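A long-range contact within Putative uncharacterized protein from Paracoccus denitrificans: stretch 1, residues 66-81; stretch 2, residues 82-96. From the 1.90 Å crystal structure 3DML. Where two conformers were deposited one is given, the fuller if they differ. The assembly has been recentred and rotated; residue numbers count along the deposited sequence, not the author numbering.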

# COMPACT_ATOMS: atom_id res chain seq x y z
N PRO A 66 -1.24 -11.25 12.50
CA PRO A 66 -0.83 -12.65 12.36
C PRO A 66 -1.04 -13.23 10.94
O PRO A 66 -2.02 -12.90 10.26
CB PRO A 66 -1.74 -13.36 13.37
CG PRO A 66 -1.95 -12.33 14.43
CD PRO A 66 -2.12 -11.05 13.66
N GLY A 67 -0.09 -14.06 10.51
CA GLY A 67 -0.18 -14.77 9.22
C GLY A 67 0.39 -14.03 8.02
O GLY A 67 0.53 -14.61 6.94
N LEU A 68 0.72 -12.76 8.21
CA LEU A 68 1.13 -11.88 7.11
C LEU A 68 2.62 -12.02 6.87
O LEU A 68 3.42 -11.83 7.78
CB LEU A 68 0.76 -10.42 7.43
CG LEU A 68 -0.24 -9.59 6.61
CD1 LEU A 68 -1.50 -10.31 6.21
CD2 LEU A 68 -0.59 -8.30 7.34
N GLU A 69 3.01 -12.38 5.65
CA GLU A 69 4.42 -12.63 5.35
C GLU A 69 4.99 -11.55 4.42
O GLU A 69 4.63 -11.49 3.24
CB GLU A 69 4.60 -14.01 4.69
CG GLU A 69 3.81 -15.13 5.37
CD GLU A 69 4.44 -15.56 6.68
OE1 GLU A 69 5.68 -15.52 6.79
OE2 GLU A 69 3.69 -15.93 7.61
N LEU A 70 5.86 -10.70 4.97
CA LEU A 70 6.57 -9.70 4.16
C LEU A 70 7.94 -10.17 3.68
O LEU A 70 8.63 -10.92 4.39
CB LEU A 70 6.76 -8.40 4.95
CG LEU A 70 5.53 -7.66 5.50
CD1 LEU A 70 5.94 -6.36 6.15
CD2 LEU A 70 4.51 -7.39 4.40
N ALA A 71 8.36 -9.64 2.53
CA ALA A 71 9.67 -10.00 1.95
C ALA A 71 10.84 -9.37 2.74
O ALA A 71 11.97 -9.89 2.76
CB ALA A 71 9.72 -9.55 0.51
N ARG A 72 10.59 -8.21 3.36
CA ARG A 72 11.59 -7.50 4.12
C ARG A 72 10.85 -6.53 5.03
O ARG A 72 9.66 -6.28 4.81
CB ARG A 72 12.57 -6.77 3.19
CG ARG A 72 11.94 -5.88 2.14
CD ARG A 72 13.06 -5.22 1.31
NE ARG A 72 12.56 -4.39 0.23
CZ ARG A 72 12.46 -3.06 0.28
NH1 ARG A 72 12.79 -2.38 1.38
NH2 ARG A 72 12.00 -2.40 -0.78
N PRO A 73 11.53 -6.01 6.08
CA PRO A 73 10.84 -5.09 6.98
C PRO A 73 10.35 -3.81 6.29
O PRO A 73 10.84 -3.45 5.21
CB PRO A 73 11.91 -4.73 8.03
CG PRO A 73 13.16 -5.40 7.65
CD PRO A 73 12.89 -6.36 6.54
N VAL A 74 9.36 -3.17 6.88
CA VAL A 74 8.95 -1.84 6.41
C VAL A 74 9.84 -0.81 7.11
O VAL A 74 9.85 -0.75 8.34
CB VAL A 74 7.49 -1.53 6.74
CG1 VAL A 74 7.13 -0.10 6.31
CG2 VAL A 74 6.60 -2.53 6.03
N THR A 75 10.56 -0.00 6.34
CA THR A 75 11.52 0.92 6.92
C THR A 75 11.25 2.38 6.54
O THR A 75 11.97 3.30 7.00
CB THR A 75 12.95 0.52 6.50
OG1 THR A 75 12.99 0.41 5.08
CG2 THR A 75 13.32 -0.85 7.12
N PHE A 76 10.21 2.60 5.73
CA PHE A 76 9.92 3.92 5.18
C PHE A 76 8.42 4.06 5.21
O PHE A 76 7.72 3.09 5.01
CB PHE A 76 10.40 4.03 3.72
CG PHE A 76 10.26 5.43 3.15
CD1 PHE A 76 11.30 6.35 3.28
CD2 PHE A 76 9.09 5.81 2.49
CE1 PHE A 76 11.16 7.66 2.76
CE2 PHE A 76 8.94 7.11 1.97
CZ PHE A 76 9.97 8.03 2.12
N THR A 77 7.92 5.25 5.56
CA THR A 77 6.49 5.52 5.41
C THR A 77 6.26 6.75 4.51
O THR A 77 7.00 7.73 4.61
CB THR A 77 5.81 5.79 6.77
OG1 THR A 77 6.42 6.93 7.39
CG2 THR A 77 5.94 4.58 7.71
N PRO A 78 5.24 6.71 3.63
CA PRO A 78 4.32 5.58 3.42
C PRO A 78 4.97 4.47 2.60
O PRO A 78 5.74 4.74 1.67
CB PRO A 78 3.16 6.20 2.63
CG PRO A 78 3.80 7.34 1.88
CD PRO A 78 4.97 7.82 2.69
N THR A 79 4.67 3.23 2.95
CA THR A 79 5.02 2.10 2.08
C THR A 79 3.73 1.37 1.77
O THR A 79 2.91 1.15 2.66
CB THR A 79 6.01 1.13 2.78
OG1 THR A 79 7.28 1.77 2.92
CG2 THR A 79 6.20 -0.18 1.98
N PHE A 80 3.56 0.97 0.52
CA PHE A 80 2.36 0.25 0.11
C PHE A 80 2.77 -1.14 -0.31
O PHE A 80 3.53 -1.28 -1.26
CB PHE A 80 1.68 0.96 -1.06
CG PHE A 80 1.35 2.40 -0.78
CD1 PHE A 80 0.10 2.73 -0.23
CD2 PHE A 80 2.27 3.41 -1.07
CE1 PHE A 80 -0.23 4.07 0.03
CE2 PHE A 80 1.96 4.77 -0.80
CZ PHE A 80 0.70 5.09 -0.25
N VAL A 81 2.31 -2.16 0.41
CA VAL A 81 2.71 -3.52 0.09
C VAL A 81 1.53 -4.25 -0.54
O VAL A 81 0.47 -4.37 0.07
CB VAL A 81 3.21 -4.31 1.32
CG1 VAL A 81 3.62 -5.72 0.90
CG2 VAL A 81 4.39 -3.59 1.99
N LEU A 82 1.74 -4.74 -1.75
CA LEU A 82 0.70 -5.53 -2.40
C LEU A 82 0.89 -6.97 -1.96
O LEU A 82 1.93 -7.59 -2.22
CB LEU A 82 0.78 -5.41 -3.93
CG LEU A 82 -0.36 -6.13 -4.65
CD1 LEU A 82 -1.71 -5.38 -4.49
CD2 LEU A 82 -0.02 -6.34 -6.12
N MSE A 83 -0.15 -7.48 -1.30
CA MSE A 83 -0.19 -8.85 -0.80
C MSE A 83 -1.05 -9.69 -1.72
O MSE A 83 -2.13 -9.26 -2.13
CB MSE A 83 -0.86 -8.89 0.58
CG MSE A 83 -0.31 -7.94 1.58
SE MSE A 83 1.53 -8.41 2.08
CE MSE A 83 1.11 -10.06 3.01
N ALA A 84 -0.58 -10.89 -2.01
CA ALA A 84 -1.41 -11.88 -2.70
C ALA A 84 -1.66 -12.95 -1.66
O ALA A 84 -0.74 -13.69 -1.27
CB ALA A 84 -0.67 -12.44 -3.87
N GLY A 85 -2.89 -13.02 -1.17
CA GLY A 85 -3.18 -13.87 -0.03
C GLY A 85 -2.38 -13.35 1.14
O GLY A 85 -2.40 -12.16 1.44
N ASP A 86 -1.64 -14.22 1.80
CA ASP A 86 -0.95 -13.74 3.00
C ASP A 86 0.52 -13.38 2.75
O ASP A 86 1.28 -13.26 3.70
CB ASP A 86 -1.03 -14.79 4.11
CG ASP A 86 -2.46 -15.09 4.53
OD1 ASP A 86 -3.31 -14.16 4.60
OD2 ASP A 86 -2.73 -16.28 4.80
N VAL A 87 0.90 -13.21 1.48
CA VAL A 87 2.32 -13.05 1.14
C VAL A 87 2.57 -11.86 0.23
O VAL A 87 1.85 -11.63 -0.75
CB VAL A 87 2.96 -14.35 0.56
CG1 VAL A 87 2.47 -14.65 -0.85
CG2 VAL A 87 4.46 -14.26 0.57
N GLU A 88 3.60 -11.09 0.57
CA GLU A 88 3.96 -9.93 -0.21
C GLU A 88 4.25 -10.34 -1.65
O GLU A 88 5.04 -11.26 -1.90
CB GLU A 88 5.19 -9.26 0.37
CG GLU A 88 5.74 -8.14 -0.53
CD GLU A 88 6.71 -7.22 0.18
OE1 GLU A 88 7.00 -7.44 1.38
OE2 GLU A 88 7.18 -6.25 -0.45
N SER A 89 3.62 -9.62 -2.58
CA SER A 89 3.91 -9.79 -4.01
C SER A 89 4.89 -8.71 -4.48
O SER A 89 5.80 -8.98 -5.26
CB SER A 89 2.61 -9.75 -4.83
OG SER A 89 2.88 -9.79 -6.23
N GLY A 90 4.70 -7.48 -4.01
CA GLY A 90 5.60 -6.39 -4.39
C GLY A 90 5.25 -5.20 -3.54
O GLY A 90 4.30 -5.26 -2.77
N ARG A 91 6.00 -4.11 -3.68
CA ARG A 91 5.73 -2.92 -2.88
C ARG A 91 6.15 -1.65 -3.58
O ARG A 91 6.98 -1.66 -4.49
CB ARG A 91 6.43 -3.02 -1.50
CG ARG A 91 7.95 -2.89 -1.55
CD ARG A 91 8.51 -2.76 -0.11
NE ARG A 91 8.27 -3.96 0.70
CZ ARG A 91 8.65 -4.10 1.97
NH1 ARG A 91 9.26 -3.09 2.60
NH2 ARG A 91 8.39 -5.23 2.62
N LEU A 92 5.52 -0.56 -3.17
CA LEU A 92 5.91 0.78 -3.58
C LEU A 92 6.30 1.52 -2.31
O LEU A 92 5.54 1.54 -1.33
CB LEU A 92 4.70 1.53 -4.12
CG LEU A 92 3.87 1.05 -5.27
CD1 LEU A 92 2.82 2.15 -5.51
CD2 LEU A 92 4.82 0.90 -6.43
N GLU A 93 7.46 2.17 -2.31
CA GLU A 93 7.85 2.95 -1.14
C GLU A 93 7.79 4.43 -1.51
O GLU A 93 8.41 4.85 -2.49
CB GLU A 93 9.24 2.54 -0.63
CG GLU A 93 9.31 1.04 -0.23
CD GLU A 93 10.69 0.59 0.25
OE1 GLU A 93 11.68 0.92 -0.44
OE2 GLU A 93 10.80 -0.14 1.28
N GLY A 94 7.06 5.19 -0.71
CA GLY A 94 6.91 6.64 -0.89
C GLY A 94 5.67 7.03 -1.70
O GLY A 94 4.96 6.17 -2.25
N TYR A 95 5.43 8.34 -1.76
CA TYR A 95 4.29 8.90 -2.47
C TYR A 95 4.71 10.21 -3.14
O TYR A 95 4.46 11.30 -2.62
CB TYR A 95 3.08 9.07 -1.53
CG TYR A 95 1.93 9.76 -2.24
CD1 TYR A 95 1.39 9.24 -3.41
CD2 TYR A 95 1.39 10.96 -1.73
CE1 TYR A 95 0.33 9.88 -4.09
CE2 TYR A 95 0.32 11.61 -2.39
CZ TYR A 95 -0.18 11.06 -3.58
OH TYR A 95 -1.19 11.69 -4.25
N PRO A 96 5.37 10.11 -4.30
CA PRO A 96 5.78 11.33 -5.03
C PRO A 96 4.65 12.04 -5.78
O PRO A 96 4.85 13.14 -6.30
CB PRO A 96 6.86 10.83 -6.01
CG PRO A 96 7.00 9.35 -5.80
CD PRO A 96 5.82 8.88 -4.98
O HOH W 1 9.55 0.17 3.48

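A β-hairpin illustrates a general principle: backbone pairing fixes the register of a hairpin, and backbone and side-chain bonds together hold the loop leading into it. Here the two stretches are continuous, joined by the Val81–Leu82 peptide bond, so the strand entered at Thr79 runs on through Ala84 before the chain reverses.

Along stretch 2, Leu82 turns its backbone to the returning strand, Leu82 N donating to Gly90 O at 2.8 Å. Selenomethionine Met83 instead reaches back, its SE atom lying 3.6 Å from Val81 CG1 and 3.9 Å from Leu70 CD2, while its CE is 3.9 Å from Leu68 CG. These apolar contacts seat the otherwise irregular segment around Leu68 and Leu70 against the strand. A type II' turn from Ala84 to Val87 follows, with Gly85 at a positive phi that favours glycine.

The returning chain is at once clasped by the loop. Glu69 N donates to Asp86 O (2.8 Å) and Glu88 N to Glu69 O (2.9 Å), making a single bridge between Glu69 and Val87 that ties the loop to the hairpin. Glu88 then extends its carboxylate: OE1 accepts a hydrogen bond from Ala71 N at 2.8 Å and another from Arg91 NH2 at 2.9 Å, while OE2 receives Arg91 NE at 2.8 Å, a two-pronged salt bridge.

So held, Arg91 can address two carbonyls of the loop, NH2 donating to Arg72 O (2.7 Å) and NH1 to Pro73 O (3.1 Å). Val81 CG2 covers one face of its guanidinium and Arg72 CG the opposite face. The Arg72 guanidinium also stacks on Arg91, with centres 4.3 Å apart; nearby carboxylates offset the like charges.

Leu92 supplies the hydrogen-bonded pair of the antiparallel ladder: Phe80 N to Leu92 O (2.8 Å) and Leu92 N to Phe80 O (2.9 Å). The side chains of this pair share one face, Phe80 CB lying 4.3 Å from Leu92 CB; Thr79, Val81, Arg91 and Glu93 occupy the other.

Glu93 forms a salt bridge with Arg72, NH1 to OE2 at 3.0 Å, although the hydrogen bond along it is weak. A water donates to both Glu93 OE2 (2.5 Å) and Thr79 OG1 (2.8 Å) and accepts from Thr75 N (3.0 Å), linking the strand to the loop.

The ladder closes with Gly94 N donating to Pro78 O (2.8 Å). Phe76 CE2 sits 3.5 Å from Gly94 CA, and an ideal CB there would approach that same CE2 to 3.6 Å. Finally, Tyr95 CB meets Pro78 CG at 3.9 Å.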